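Long-range contacts in hypothetical protein SPy1581 (Streptococcus pyogenes, PDB 1YHF), which is of unknown function but has the cupin fold, a small beta-barrel that in many relatives holds a metal ion or small ligand: residues 6-10 with 32-37; 36-40 with 111-115; 19-24 with 102-106; 60-66 with 86-92; 51-57 with 94-100. All blocks are in the same frame, centred on the assembly; numbering follows the deposited sequence.

Contact 1. Residues 6-10 with 32-37; sequences YINNI and RTLVQR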
# COMPACT_ATOMS: atom_id res chain seq x y z
N TYR A 6 0.03 -10.09 -16.07
CA TYR A 6 1.15 -9.55 -15.31
C TYR A 6 0.64 -8.71 -14.14
O TYR A 6 1.28 -8.62 -13.12
CB TYR A 6 2.07 -8.72 -16.24
CG TYR A 6 2.51 -9.53 -17.42
CD1 TYR A 6 3.42 -10.58 -17.27
CD2 TYR A 6 1.96 -9.32 -18.69
CE1 TYR A 6 3.81 -11.36 -18.33
CE2 TYR A 6 2.34 -10.10 -19.77
CZ TYR A 6 3.27 -11.12 -19.58
OH TYR A 6 3.66 -11.91 -20.63
N ILE A 7 -0.54 -8.14 -14.32
CA ILE A 7 -1.25 -7.44 -13.25
C ILE A 7 -2.45 -8.32 -12.92
O ILE A 7 -3.38 -8.46 -13.73
CB ILE A 7 -1.65 -5.99 -13.67
CG1 ILE A 7 -0.40 -5.13 -13.82
CG2 ILE A 7 -2.65 -5.37 -12.66
CD1 ILE A 7 -0.66 -3.70 -14.32
N ASN A 8 -2.38 -8.94 -11.74
CA ASN A 8 -3.28 -10.03 -11.34
C ASN A 8 -4.27 -9.61 -10.28
O ASN A 8 -4.15 -8.52 -9.71
CB ASN A 8 -2.44 -11.22 -10.85
CG ASN A 8 -1.53 -11.75 -11.94
OD1 ASN A 8 -0.35 -12.02 -11.72
ND2 ASN A 8 -2.06 -11.86 -13.13
N ASN A 9 -5.30 -10.45 -10.06
CA ASN A 9 -6.26 -10.27 -8.96
C ASN A 9 -7.11 -9.01 -9.09
O ASN A 9 -7.57 -8.45 -8.08
CB ASN A 9 -5.56 -10.31 -7.58
CG ASN A 9 -4.93 -11.66 -7.29
OD1 ASN A 9 -3.76 -11.76 -6.88
ND2 ASN A 9 -5.68 -12.70 -7.51
N ILE A 10 -7.30 -8.59 -10.34
CA ILE A 10 -8.07 -7.41 -10.69
C ILE A 10 -8.50 -7.55 -12.15
O ILE A 10 -7.73 -8.00 -12.99
CB ILE A 10 -7.24 -6.10 -10.43
CG1 ILE A 10 -8.13 -4.86 -10.40
CG2 ILE A 10 -6.04 -5.95 -11.38
CD1 ILE A 10 -7.37 -3.61 -9.90
N ARG A 32 -5.31 -6.75 -1.80
CA ARG A 32 -5.44 -7.31 -3.10
C ARG A 32 -4.09 -7.13 -3.74
O ARG A 32 -3.66 -6.00 -4.01
CB ARG A 32 -6.51 -6.54 -3.87
CG ARG A 32 -6.92 -7.22 -5.15
CD ARG A 32 -8.01 -6.41 -5.83
NE ARG A 32 -9.32 -6.51 -5.16
CZ ARG A 32 -10.31 -7.31 -5.53
NH1 ARG A 32 -10.17 -8.16 -6.56
NH2 ARG A 32 -11.46 -7.25 -4.87
N THR A 33 -3.40 -8.26 -3.92
CA THR A 33 -2.03 -8.24 -4.43
C THR A 33 -1.97 -8.37 -5.95
O THR A 33 -2.18 -9.45 -6.51
CB THR A 33 -1.15 -9.31 -3.75
OG1 THR A 33 -1.23 -9.17 -2.33
CG2 THR A 33 0.31 -9.19 -4.19
N LEU A 34 -1.68 -7.24 -6.59
CA LEU A 34 -1.59 -7.11 -8.06
C LEU A 34 -0.36 -7.75 -8.69
O LEU A 34 -0.45 -8.38 -9.75
CB LEU A 34 -1.65 -5.63 -8.43
CG LEU A 34 -3.07 -5.05 -8.55
CD1 LEU A 34 -4.12 -5.67 -7.62
CD2 LEU A 34 -3.05 -3.58 -8.43
N VAL A 35 0.78 -7.60 -8.02
CA VAL A 35 2.06 -8.12 -8.50
C VAL A 35 2.85 -8.57 -7.30
O VAL A 35 2.93 -7.85 -6.29
CB VAL A 35 2.91 -7.07 -9.26
CG1 VAL A 35 4.19 -7.71 -9.78
CG2 VAL A 35 2.15 -6.48 -10.42
N GLN A 36 3.43 -9.75 -7.39
CA GLN A 36 4.31 -10.24 -6.33
C GLN A 36 5.47 -10.98 -6.99
O GLN A 36 5.40 -12.19 -7.18
CB GLN A 36 3.53 -11.15 -5.36
CG GLN A 36 4.35 -11.73 -4.17
CD GLN A 36 3.45 -12.18 -3.00
OE1 GLN A 36 2.25 -12.44 -3.16
NE2 GLN A 36 4.05 -12.27 -1.81
N ARG A 37 6.51 -10.24 -7.36
CA ARG A 37 7.69 -10.86 -7.98
C ARG A 37 8.98 -10.39 -7.32
O ARG A 37 8.95 -9.53 -6.44
CB ARG A 37 7.74 -10.59 -9.50
CG ARG A 37 7.58 -9.13 -9.84
CD ARG A 37 8.12 -8.76 -11.20
NE ARG A 37 7.18 -9.02 -12.27
CZ ARG A 37 7.14 -8.36 -13.43
NH1 ARG A 37 7.98 -7.35 -13.67
NH2 ARG A 37 6.25 -8.71 -14.35

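Contact 2. Residues 36-40 with 111-115; sequences QRQDL and VKPEA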
# COMPACT_ATOMS: atom_id res chain seq x y z
N GLN A 36 3.43 -9.75 -7.39
CA GLN A 36 4.31 -10.24 -6.33
C GLN A 36 5.47 -10.98 -6.99
O GLN A 36 5.40 -12.19 -7.18
CB GLN A 36 3.53 -11.15 -5.36
CG GLN A 36 4.35 -11.73 -4.17
CD GLN A 36 3.45 -12.18 -3.00
OE1 GLN A 36 2.25 -12.44 -3.16
NE2 GLN A 36 4.05 -12.27 -1.81
N ARG A 37 6.51 -10.24 -7.36
CA ARG A 37 7.69 -10.86 -7.98
C ARG A 37 8.98 -10.39 -7.32
O ARG A 37 8.95 -9.53 -6.44
CB ARG A 37 7.74 -10.59 -9.50
CG ARG A 37 7.58 -9.13 -9.84
CD ARG A 37 8.12 -8.76 -11.20
NE ARG A 37 7.18 -9.02 -12.27
CZ ARG A 37 7.14 -8.36 -13.43
NH1 ARG A 37 7.98 -7.35 -13.67
NH2 ARG A 37 6.25 -8.71 -14.35
N GLN A 38 10.11 -10.92 -7.75
CA GLN A 38 11.38 -10.61 -7.08
C GLN A 38 11.65 -9.10 -7.01
O GLN A 38 12.07 -8.59 -5.97
CB GLN A 38 12.53 -11.31 -7.79
CG GLN A 38 13.85 -11.23 -7.04
CD GLN A 38 15.01 -11.69 -7.89
OE1 GLN A 38 15.27 -12.89 -8.03
NE2 GLN A 38 15.73 -10.72 -8.45
N ASP A 39 11.44 -8.39 -8.12
CA ASP A 39 11.81 -6.97 -8.16
C ASP A 39 10.65 -5.98 -8.09
O ASP A 39 10.85 -4.79 -8.36
CB ASP A 39 12.70 -6.68 -9.40
CG ASP A 39 11.95 -6.80 -10.71
OD1 ASP A 39 10.70 -6.85 -10.77
OD2 ASP A 39 12.65 -6.85 -11.75
N LEU A 40 9.45 -6.46 -7.76
CA LEU A 40 8.28 -5.61 -7.73
C LEU A 40 7.12 -6.17 -6.90
O LEU A 40 6.71 -7.30 -7.08
CB LEU A 40 7.82 -5.27 -9.16
CG LEU A 40 6.54 -4.43 -9.32
CD1 LEU A 40 6.69 -2.98 -8.77
CD2 LEU A 40 6.15 -4.41 -10.77
N VAL A 111 9.31 -0.90 -5.47
CA VAL A 111 10.20 -1.10 -6.58
C VAL A 111 11.57 -1.53 -6.05
O VAL A 111 12.28 -0.76 -5.40
CB VAL A 111 10.26 0.14 -7.51
CG1 VAL A 111 11.15 -0.16 -8.72
CG2 VAL A 111 8.80 0.54 -7.98
N LYS A 112 11.90 -2.79 -6.32
CA LYS A 112 13.11 -3.42 -5.77
C LYS A 112 14.20 -3.55 -6.82
O LYS A 112 13.92 -3.42 -8.01
CB LYS A 112 12.76 -4.79 -5.18
CG LYS A 112 11.99 -4.68 -3.87
CD LYS A 112 11.42 -6.03 -3.40
CE LYS A 112 10.01 -6.23 -3.94
NZ LYS A 112 9.48 -7.60 -3.67
N PRO A 113 15.46 -3.79 -6.39
CA PRO A 113 16.57 -3.99 -7.33
C PRO A 113 16.22 -5.03 -8.39
O PRO A 113 15.62 -6.07 -8.08
CB PRO A 113 17.71 -4.52 -6.45
CG PRO A 113 17.44 -3.95 -5.12
CD PRO A 113 15.92 -3.88 -4.99
N GLU A 114 16.56 -4.72 -9.63
CA GLU A 114 16.44 -5.64 -10.75
C GLU A 114 17.23 -6.96 -10.55
O GLU A 114 18.35 -6.95 -10.04
CB GLU A 114 16.89 -4.94 -12.03
CG GLU A 114 15.76 -4.35 -12.84
CD GLU A 114 16.24 -3.80 -14.19
OE1 GLU A 114 15.76 -4.28 -15.24
OE2 GLU A 114 17.10 -2.89 -14.19
N ALA A 115 16.65 -8.09 -10.94
CA ALA A 115 15.30 -8.13 -11.50
C ALA A 115 14.58 -9.45 -11.24
O ALA A 115 14.35 -9.82 -10.09
CB ALA A 115 15.33 -7.82 -12.98
OXT ALA A 115 14.20 -10.18 -12.15
O HOH W 1 15.16 -8.04 -6.36

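Contact 3. Residues 19-24 with 102-106; sequences TQEVMI and EAFQM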
# COMPACT_ATOMS: atom_id res chain seq x y z
N THR A 19 -10.89 1.92 -4.43
CA THR A 19 -11.47 1.94 -3.07
C THR A 19 -12.68 1.01 -2.94
O THR A 19 -13.15 0.74 -1.83
CB THR A 19 -11.88 3.38 -2.59
OG1 THR A 19 -12.97 3.89 -3.37
CG2 THR A 19 -10.70 4.32 -2.66
N GLN A 20 -13.20 0.54 -4.08
CA GLN A 20 -14.24 -0.49 -4.05
C GLN A 20 -13.67 -1.89 -4.19
O GLN A 20 -14.35 -2.86 -3.88
CB GLN A 20 -15.32 -0.27 -5.12
CG GLN A 20 -16.00 1.10 -5.11
CD GLN A 20 -16.56 1.51 -3.74
OE1 GLN A 20 -17.52 0.90 -3.24
NE2 GLN A 20 -15.97 2.56 -3.14
N GLU A 21 -12.42 -1.99 -4.65
CA GLU A 21 -11.78 -3.28 -4.86
C GLU A 21 -11.27 -3.86 -3.55
O GLU A 21 -11.09 -5.08 -3.45
CB GLU A 21 -10.61 -3.17 -5.86
CG GLU A 21 -11.01 -2.82 -7.30
CD GLU A 21 -11.81 -3.91 -8.00
OE1 GLU A 21 -11.32 -5.05 -8.10
OE2 GLU A 21 -12.93 -3.60 -8.46
N VAL A 22 -11.01 -3.00 -2.57
CA VAL A 22 -10.55 -3.42 -1.24
C VAL A 22 -11.32 -2.64 -0.17
O VAL A 22 -10.94 -1.53 0.21
CB VAL A 22 -9.00 -3.29 -1.05
CG1 VAL A 22 -8.57 -3.98 0.21
CG2 VAL A 22 -8.27 -3.97 -2.19
N MSE A 23 -12.42 -3.24 0.28
CA MSE A 23 -13.31 -2.60 1.25
C MSE A 23 -12.66 -2.50 2.63
O MSE A 23 -11.77 -3.29 2.97
CB MSE A 23 -14.65 -3.34 1.29
CG MSE A 23 -15.33 -3.43 -0.10
SE MSE A 23 -15.97 -1.67 -0.68
CE MSE A 23 -17.62 -1.71 0.33
N ILE A 24 -13.06 -1.50 3.41
CA ILE A 24 -12.59 -1.38 4.79
C ILE A 24 -13.42 -2.33 5.65
O ILE A 24 -14.65 -2.29 5.60
CB ILE A 24 -12.73 0.08 5.31
CG1 ILE A 24 -11.74 1.00 4.58
CG2 ILE A 24 -12.51 0.11 6.82
CD1 ILE A 24 -12.10 2.48 4.62
N GLU A 102 -7.22 6.94 10.89
CA GLU A 102 -8.60 6.61 10.57
C GLU A 102 -8.48 5.39 9.68
O GLU A 102 -7.37 5.06 9.24
CB GLU A 102 -9.27 7.71 9.76
CG GLU A 102 -9.04 9.11 10.26
CD GLU A 102 -9.62 10.15 9.32
OE1 GLU A 102 -9.99 9.80 8.17
OE2 GLU A 102 -9.68 11.33 9.72
N ALA A 103 -9.59 4.72 9.41
CA ALA A 103 -9.60 3.68 8.38
C ALA A 103 -9.03 4.32 7.11
O ALA A 103 -9.34 5.47 6.78
CB ALA A 103 -11.02 3.17 8.14
N PHE A 104 -8.15 3.61 6.43
CA PHE A 104 -7.62 4.13 5.18
C PHE A 104 -7.43 3.02 4.15
O PHE A 104 -7.41 1.83 4.51
CB PHE A 104 -6.35 4.96 5.43
CG PHE A 104 -5.08 4.15 5.67
CD1 PHE A 104 -4.30 3.72 4.60
CD2 PHE A 104 -4.64 3.87 6.97
CE1 PHE A 104 -3.11 3.00 4.80
CE2 PHE A 104 -3.46 3.15 7.19
CZ PHE A 104 -2.69 2.71 6.09
N GLN A 105 -7.34 3.43 2.89
CA GLN A 105 -7.04 2.55 1.75
C GLN A 105 -5.86 3.17 1.03
O GLN A 105 -5.77 4.42 0.96
CB GLN A 105 -8.24 2.46 0.81
CG GLN A 105 -9.42 1.70 1.40
CD GLN A 105 -10.72 2.13 0.81
OE1 GLN A 105 -11.00 3.33 0.71
NE2 GLN A 105 -11.51 1.17 0.37
N MSE A 106 -4.96 2.32 0.53
CA MSE A 106 -3.76 2.77 -0.16
C MSE A 106 -3.34 1.89 -1.32
O MSE A 106 -3.64 0.68 -1.36
CB MSE A 106 -2.57 2.85 0.81
CG MSE A 106 -2.20 1.54 1.46
SE MSE A 106 -0.38 1.69 2.23
CE MSE A 106 -0.42 0.14 3.30

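Contact 4. Residues 60-66 with 86-92; sequences GDAMVTI and QTIVMPA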
# COMPACT_ATOMS: atom_id res chain seq x y z
N GLY A 60 13.53 -2.31 -1.56
CA GLY A 60 13.07 -1.42 -2.63
C GLY A 60 12.52 -0.10 -2.12
O GLY A 60 12.30 0.06 -0.91
N ASP A 61 12.33 0.87 -3.03
CA ASP A 61 11.64 2.11 -2.68
C ASP A 61 10.13 1.78 -2.72
O ASP A 61 9.65 1.12 -3.64
CB ASP A 61 11.96 3.24 -3.68
CG ASP A 61 13.36 3.84 -3.50
OD1 ASP A 61 13.93 3.80 -2.39
OD2 ASP A 61 13.90 4.40 -4.49
N ALA A 62 9.41 2.25 -1.72
CA ALA A 62 8.02 1.89 -1.52
C ALA A 62 7.14 3.14 -1.60
O ALA A 62 7.13 4.00 -0.70
CB ALA A 62 7.85 1.18 -0.17
N MSE A 63 6.39 3.26 -2.68
CA MSE A 63 5.58 4.45 -2.86
C MSE A 63 4.19 4.15 -2.32
O MSE A 63 3.58 3.15 -2.68
CB MSE A 63 5.51 4.86 -4.33
CG MSE A 63 4.67 6.08 -4.55
SE MSE A 63 4.80 6.78 -6.36
CE MSE A 63 4.00 5.32 -7.38
N VAL A 64 3.72 5.04 -1.44
CA VAL A 64 2.42 4.90 -0.82
C VAL A 64 1.53 6.01 -1.30
O VAL A 64 1.87 7.19 -1.13
CB VAL A 64 2.52 5.00 0.73
CG1 VAL A 64 1.12 5.00 1.36
CG2 VAL A 64 3.35 3.87 1.28
N THR A 65 0.39 5.63 -1.88
CA THR A 65 -0.61 6.59 -2.30
C THR A 65 -1.89 6.32 -1.51
O THR A 65 -2.44 5.22 -1.58
CB THR A 65 -0.79 6.52 -3.84
OG1 THR A 65 0.38 7.08 -4.49
CG2 THR A 65 -2.00 7.27 -4.29
N ILE A 66 -2.31 7.31 -0.72
CA ILE A 66 -3.48 7.18 0.15
C ILE A 66 -4.74 7.48 -0.66
O ILE A 66 -4.89 8.57 -1.26
CB ILE A 66 -3.34 8.03 1.47
CG1 ILE A 66 -2.13 7.56 2.29
CG2 ILE A 66 -4.63 8.00 2.33
CD1 ILE A 66 -2.20 6.15 2.81
N GLN A 86 -2.77 12.11 -1.15
CA GLN A 86 -1.37 12.39 -0.90
C GLN A 86 -0.54 11.14 -1.05
O GLN A 86 -1.02 10.03 -0.88
CB GLN A 86 -1.15 13.04 0.46
CG GLN A 86 -1.83 14.41 0.63
CD GLN A 86 -1.68 14.96 2.02
OE1 GLN A 86 -1.39 14.22 2.97
NE2 GLN A 86 -1.87 16.26 2.16
N THR A 87 0.74 11.36 -1.36
CA THR A 87 1.66 10.30 -1.66
C THR A 87 3.00 10.51 -0.94
O THR A 87 3.44 11.65 -0.73
CB THR A 87 1.91 10.26 -3.22
OG1 THR A 87 0.75 9.74 -3.87
CG2 THR A 87 3.10 9.40 -3.58
N ILE A 88 3.65 9.41 -0.58
CA ILE A 88 4.99 9.47 -0.00
C ILE A 88 5.81 8.28 -0.47
O ILE A 88 5.28 7.19 -0.56
CB ILE A 88 4.95 9.56 1.56
CG1 ILE A 88 6.35 9.85 2.15
CG2 ILE A 88 4.26 8.32 2.21
CD1 ILE A 88 6.27 10.44 3.54
N VAL A 89 7.09 8.50 -0.75
CA VAL A 89 8.00 7.43 -1.10
C VAL A 89 8.86 7.16 0.11
O VAL A 89 9.62 8.03 0.57
CB VAL A 89 8.90 7.78 -2.32
CG1 VAL A 89 9.82 6.63 -2.67
CG2 VAL A 89 8.03 8.18 -3.54
N MSE A 90 8.72 5.95 0.65
CA MSE A 90 9.50 5.52 1.81
C MSE A 90 10.75 4.85 1.27
O MSE A 90 10.66 3.81 0.60
CB MSE A 90 8.68 4.56 2.68
CG MSE A 90 7.24 5.02 2.91
SE MSE A 90 6.21 3.82 4.05
CE MSE A 90 6.10 2.24 2.84
N PRO A 91 11.93 5.46 1.53
CA PRO A 91 13.19 5.01 0.91
C PRO A 91 13.67 3.60 1.29
O PRO A 91 13.49 3.16 2.43
CB PRO A 91 14.20 6.08 1.36
CG PRO A 91 13.61 6.62 2.64
CD PRO A 91 12.12 6.63 2.41
N ALA A 92 14.27 2.92 0.31
CA ALA A 92 14.82 1.57 0.49
C ALA A 92 15.77 1.52 1.68
O ALA A 92 16.54 2.45 1.91
CB ALA A 92 15.55 1.11 -0.79
O HOH W 2 11.11 1.20 1.59

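Contact 5. Residues 51-57 with 94-100; sequences QEIGRHS and IPHALYA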
# COMPACT_ATOMS: atom_id res chain seq x y z
N GLN A 51 -5.52 -0.07 13.08
CA GLN A 51 -4.69 -1.17 12.61
C GLN A 51 -3.28 -0.64 12.29
O GLN A 51 -3.09 0.56 12.12
CB GLN A 51 -5.34 -1.88 11.41
CG GLN A 51 -6.73 -2.48 11.72
CD GLN A 51 -6.76 -3.23 13.03
OE1 GLN A 51 -7.58 -2.93 13.92
NE2 GLN A 51 -5.87 -4.20 13.18
N GLU A 52 -2.30 -1.53 12.26
CA GLU A 52 -0.95 -1.10 11.94
C GLU A 52 -0.12 -2.14 11.19
O GLU A 52 -0.30 -3.37 11.34
CB GLU A 52 -0.20 -0.60 13.19
CG GLU A 52 0.33 -1.67 14.11
CD GLU A 52 1.36 -1.13 15.10
OE1 GLU A 52 2.33 -1.87 15.40
OE2 GLU A 52 1.21 0.02 15.58
N ILE A 53 0.79 -1.61 10.38
CA ILE A 53 1.83 -2.40 9.76
C ILE A 53 3.09 -2.09 10.56
O ILE A 53 3.53 -0.94 10.62
CB ILE A 53 1.98 -2.05 8.27
CG1 ILE A 53 0.67 -2.38 7.54
CG2 ILE A 53 3.18 -2.79 7.67
CD1 ILE A 53 0.59 -1.85 6.14
N GLY A 54 3.63 -3.12 11.21
CA GLY A 54 4.78 -2.97 12.08
C GLY A 54 6.00 -2.46 11.35
O GLY A 54 6.14 -2.64 10.13
N ARG A 55 6.87 -1.80 12.11
CA ARG A 55 8.18 -1.37 11.66
C ARG A 55 8.88 -2.46 10.86
O ARG A 55 8.97 -3.60 11.30
CB ARG A 55 9.02 -1.00 12.87
CG ARG A 55 10.14 -0.04 12.59
CD ARG A 55 10.53 0.69 13.85
NE ARG A 55 11.83 1.33 13.70
CZ ARG A 55 12.00 2.59 13.30
NH1 ARG A 55 10.96 3.36 13.02
NH2 ARG A 55 13.23 3.09 13.21
N HIS A 56 9.36 -2.10 9.67
CA HIS A 56 10.27 -2.96 8.91
C HIS A 56 10.96 -2.17 7.79
O HIS A 56 10.61 -1.02 7.52
CB HIS A 56 9.56 -4.20 8.36
CG HIS A 56 8.60 -3.90 7.26
ND1 HIS A 56 7.41 -3.23 7.47
CD2 HIS A 56 8.66 -4.13 5.92
CE1 HIS A 56 6.77 -3.09 6.32
NE2 HIS A 56 7.51 -3.63 5.37
N SER A 57 11.95 -2.80 7.17
CA SER A 57 12.67 -2.23 6.04
C SER A 57 12.47 -3.09 4.80
O SER A 57 12.43 -4.32 4.90
CB SER A 57 14.17 -2.17 6.35
OG SER A 57 14.40 -1.37 7.50
N ILE A 94 15.46 1.84 4.83
CA ILE A 94 15.16 2.66 6.01
C ILE A 94 13.88 2.12 6.65
O ILE A 94 12.88 1.92 5.94
CB ILE A 94 15.00 4.18 5.64
CG1 ILE A 94 16.22 4.72 4.88
CG2 ILE A 94 14.70 5.04 6.89
CD1 ILE A 94 17.45 4.85 5.75
N PRO A 95 13.92 1.83 7.97
CA PRO A 95 12.71 1.33 8.61
C PRO A 95 11.52 2.28 8.48
O PRO A 95 11.67 3.51 8.58
CB PRO A 95 13.14 1.16 10.08
CG PRO A 95 14.61 0.93 10.01
CD PRO A 95 15.06 1.86 8.91
N HIS A 96 10.35 1.70 8.24
CA HIS A 96 9.09 2.42 8.17
C HIS A 96 7.97 1.61 8.81
O HIS A 96 8.07 0.39 8.97
CB HIS A 96 8.71 2.82 6.73
CG HIS A 96 8.86 1.71 5.72
ND1 HIS A 96 7.99 0.64 5.66
CD2 HIS A 96 9.75 1.52 4.73
CE1 HIS A 96 8.35 -0.17 4.67
NE2 HIS A 96 9.43 0.34 4.10
N ALA A 97 6.92 2.32 9.19
CA ALA A 97 5.74 1.72 9.79
C ALA A 97 4.55 2.54 9.36
O ALA A 97 4.71 3.70 8.95
CB ALA A 97 5.87 1.68 11.32
N LEU A 98 3.36 1.95 9.45
CA LEU A 98 2.12 2.64 9.08
C LEU A 98 1.05 2.39 10.15
O LEU A 98 0.84 1.24 10.55
CB LEU A 98 1.62 2.19 7.69
CG LEU A 98 2.55 2.33 6.45
CD1 LEU A 98 3.52 1.14 6.27
CD2 LEU A 98 1.78 2.53 5.16
N TYR A 99 0.39 3.46 10.61
CA TYR A 99 -0.68 3.35 11.57
C TYR A 99 -1.94 4.00 11.02
O TYR A 99 -1.90 5.13 10.49
CB TYR A 99 -0.28 3.97 12.91
CG TYR A 99 -1.40 4.03 13.92
CD1 TYR A 99 -1.84 2.88 14.57
CD2 TYR A 99 -2.01 5.25 14.24
CE1 TYR A 99 -2.86 2.92 15.50
CE2 TYR A 99 -3.03 5.31 15.18
CZ TYR A 99 -3.45 4.15 15.81
OH TYR A 99 -4.47 4.19 16.73
N ALA A 100 -3.06 3.29 11.10
CA ALA A 100 -4.33 3.79 10.59
C ALA A 100 -4.95 4.76 11.60
O ALA A 100 -5.67 4.36 12.50
CB ALA A 100 -5.29 2.62 10.28

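Contact 1. Residues 6-10 with 32-37
R32 and N9 meet through a long arginine arm laid against a backbone carbonyl. The CB of R32 packs on V22, in the loop after helix 18-21. With CG anti to the backbone N (chi1 -168°) the end of the chain comes close to 6-10, and CG and CD both lie against N9 O, CD at 3.1 Å. The bend at chi3 brings the guanidinium round, so that R32 NH1 gives N9 O a nearly straight bond of 3.0 Å. N9 O lies in the guanidinium plane, although NH1 stands above the carbonyl plane. N9 has positive phi, a conformation that asparagine tolerates well. One backbone bond adds to this: N8 N to L34 O, 2.8 Å. L34 CA returns a C-H...O contact to N8 O at 3.4 Å. L34 sits at a classic beta bulge, where it and V35 both face I42. Its CG meets I7 CG2 at 4.1 Å and I10 CG2 at 4.2 Å, branched apolar groups suited to such a corner. The N-terminal segment is thus held by one backbone bond and one arginine bond around the apolar contacts of L34; because R32 NH2 also binds E21 O, the arginine links the segment with helix 18-21.

Contact 2. Residues 36-40 with 111-115
K112 and D39 join through the backbone: K112 N donates to D39 O over 3.0 Å. This bond holds the C-terminal tail beside the type I turn R37-L40, which closes the hairpin between strands 29-37 and 40-47. Within the turn, R37 N is satisfied by L40 O at 3.0 Å, whereas the return bond from L40 N to R37 O is weak. That same R37 O receives a second weak bond, from K112 NZ at 3.4 Å; a long flexible lysine suits the job, since its aliphatic part can pass over the turn before the amine reaches the carbonyl. Water 1 serves two further acceptors, donating to Q38 O and, at 2.7 Å, to P113 O; it also accepts a weak bond from Q38 NE2. Where the turn gives way to strand, L40 and V111 form a non-hydrogen-bonded antiparallel pair, and their side chains meet at an angle, L40 CD1 4.2 Å from V111 CG2. The A115 carboxylate lies close to D39, although the placement of this last residue is doubtful. The backbone bond of K112 is therefore the one firm direct bond between tail and turn, with the lysine amine adding a weak one and the water bridging the two.

Contact 3. Residues 19-24 with 102-106
Residues 19-24 pass the start of strand 104-111 without backbone pairing, the nearest CA atoms being those of T19 and Q105, 6.6 Å apart. Q105 spans the gap with an extended side chain, CG anti to its own carbonyl carbon (chi1 -69°). Its NE2 donates to V22 O at 2.8 Å in a fairly straight bond lying in the amide plane, while the bond from NE2 to T19 O is weak and strongly bent. Both carbonyls belong to a chain just leaving a short, poorly bonded helix, where backbone oxygens need outside donors. OE1 of Q105 is taken by S68 OG and also lies 3.4 Å from T19 CB, so the amide is gripped at both ends and its rotation fixed. In the cupin barrel neighbouring residues of strand 104-111 face alternate sides: F104 and M106 pack against I66 of the next strand, whereas Q105 points to the other side of the sheet, where residues 19-24 cover it. Farther along, I24 crosses Q105 at about a right angle, with I24 CG1 4.0 Å from Q105 CG. I24 CG2 and CD1 both touch the small A103 methyl, each 3.7 Å from A103 CB. V22 finds its apolar company in V44 and L30.

Contact 4. Residues 60-66 with 86-92
A62 and M90 form one hydrogen-bonded pair of a regular antiparallel ladder, V64 and I88 the next. Backbone bonds run both ways in each: M90 N reaches A62 O at 2.9 Å and V64 N reaches I88 O at 2.8 Å. I66 N to Q86 O, 3.0 Å, extends the ladder. Two side-chain bonds supplement it. At one end D61 OD1, met nearly along its C-O axis, accepts the backbone N of A92 at 2.9 Å, so the aspartate satisfies a peptide N-H just after the strand. Near the other, T65 OG1 and T87 OG1 share a hydrogen bond of 2.8 Å; each hydroxyl stands anti to its carbonyl carbon, which brings the two together across a non-hydrogen-bonded pair. Apolar contacts divide by face. On that of A62, V64, I88 and M90, the selenomethionine methyl M90 CE is 3.6 Å from both A62 CB and V64 CG2, its long flexible chain able to lie against both. The face of M63, T65, T87 and V89 has M63 CG 3.8 Å from T87 CG2 and 4.1 Å from V89 CG2. The buried face looks toward I73 of the second sheet. Such two-sheet packing is typical of the cupin barrel, and G85 to P91 fits the start of the second conserved cupin motif.

Contact 5. Residues 51-57 with 94-100
H56 and H96 pair across two neighbouring antiparallel strands, at positions that appear to match histidines of the first and second cupin motifs. Their rings make an edge-to-face contact, planes at 75° and centroids 4.8 Å apart. The edge of H96 leads: its CE1 approaches H56 NE2 to 3.6 Å over the H56 face. H56 ND1 donates to G54 O at 3.0 Å, nearly straight and in the ring plane, which fixes the rotation of that imidazole. H56 O stands over the centre of the H96 ring while accepting H96 N at 2.8 Å, and H96 ND1 is buried with no partner in the model. In many cupins histidines here bind a metal ion, a task imidazole nitrogens suit, so these rings probably mark the corresponding pocket, though no metal is present. Between the pairs I53-L98 and H56-H96 the register slips by one residue, a beta bulge that places G54 and R55 opposite A97. In the bulge, chi1 of -157° swings the R55 chain away from its own N, and the flat guanidinium, well shaped to lie on a proline ring, sets one face on P95, NH2 3.7 Å from P95 CB; D76 O takes a bond from NH1. I53 and L98 lie side by side, both touching M106 in the barrel interior.

Overall arrangement
Contacts 4 and 5 belong to the two facing sheets of the barrel, their centres about 12 Å apart, and they meet where M90 CE lies 3.8 Å from H96 ND1, beside the probable pocket. Contact 3 joins the same core through M106, which packs on V64 of contact 4 and on I53 and L98 of contact 5. Contacts 1 and 2 share Q36 and R37: contact 1 lays the N-terminal segment on edge strand 29-37, contact 2 sets the C-terminal tail by the turn after it. Contact 1 reaches contact 3 through R32 and E21, and contact 2 reaches contact 4 through V111 and D61. Contact 1 stays clear of the histidine pair, its nearest atoms about 11 Å from contact 5.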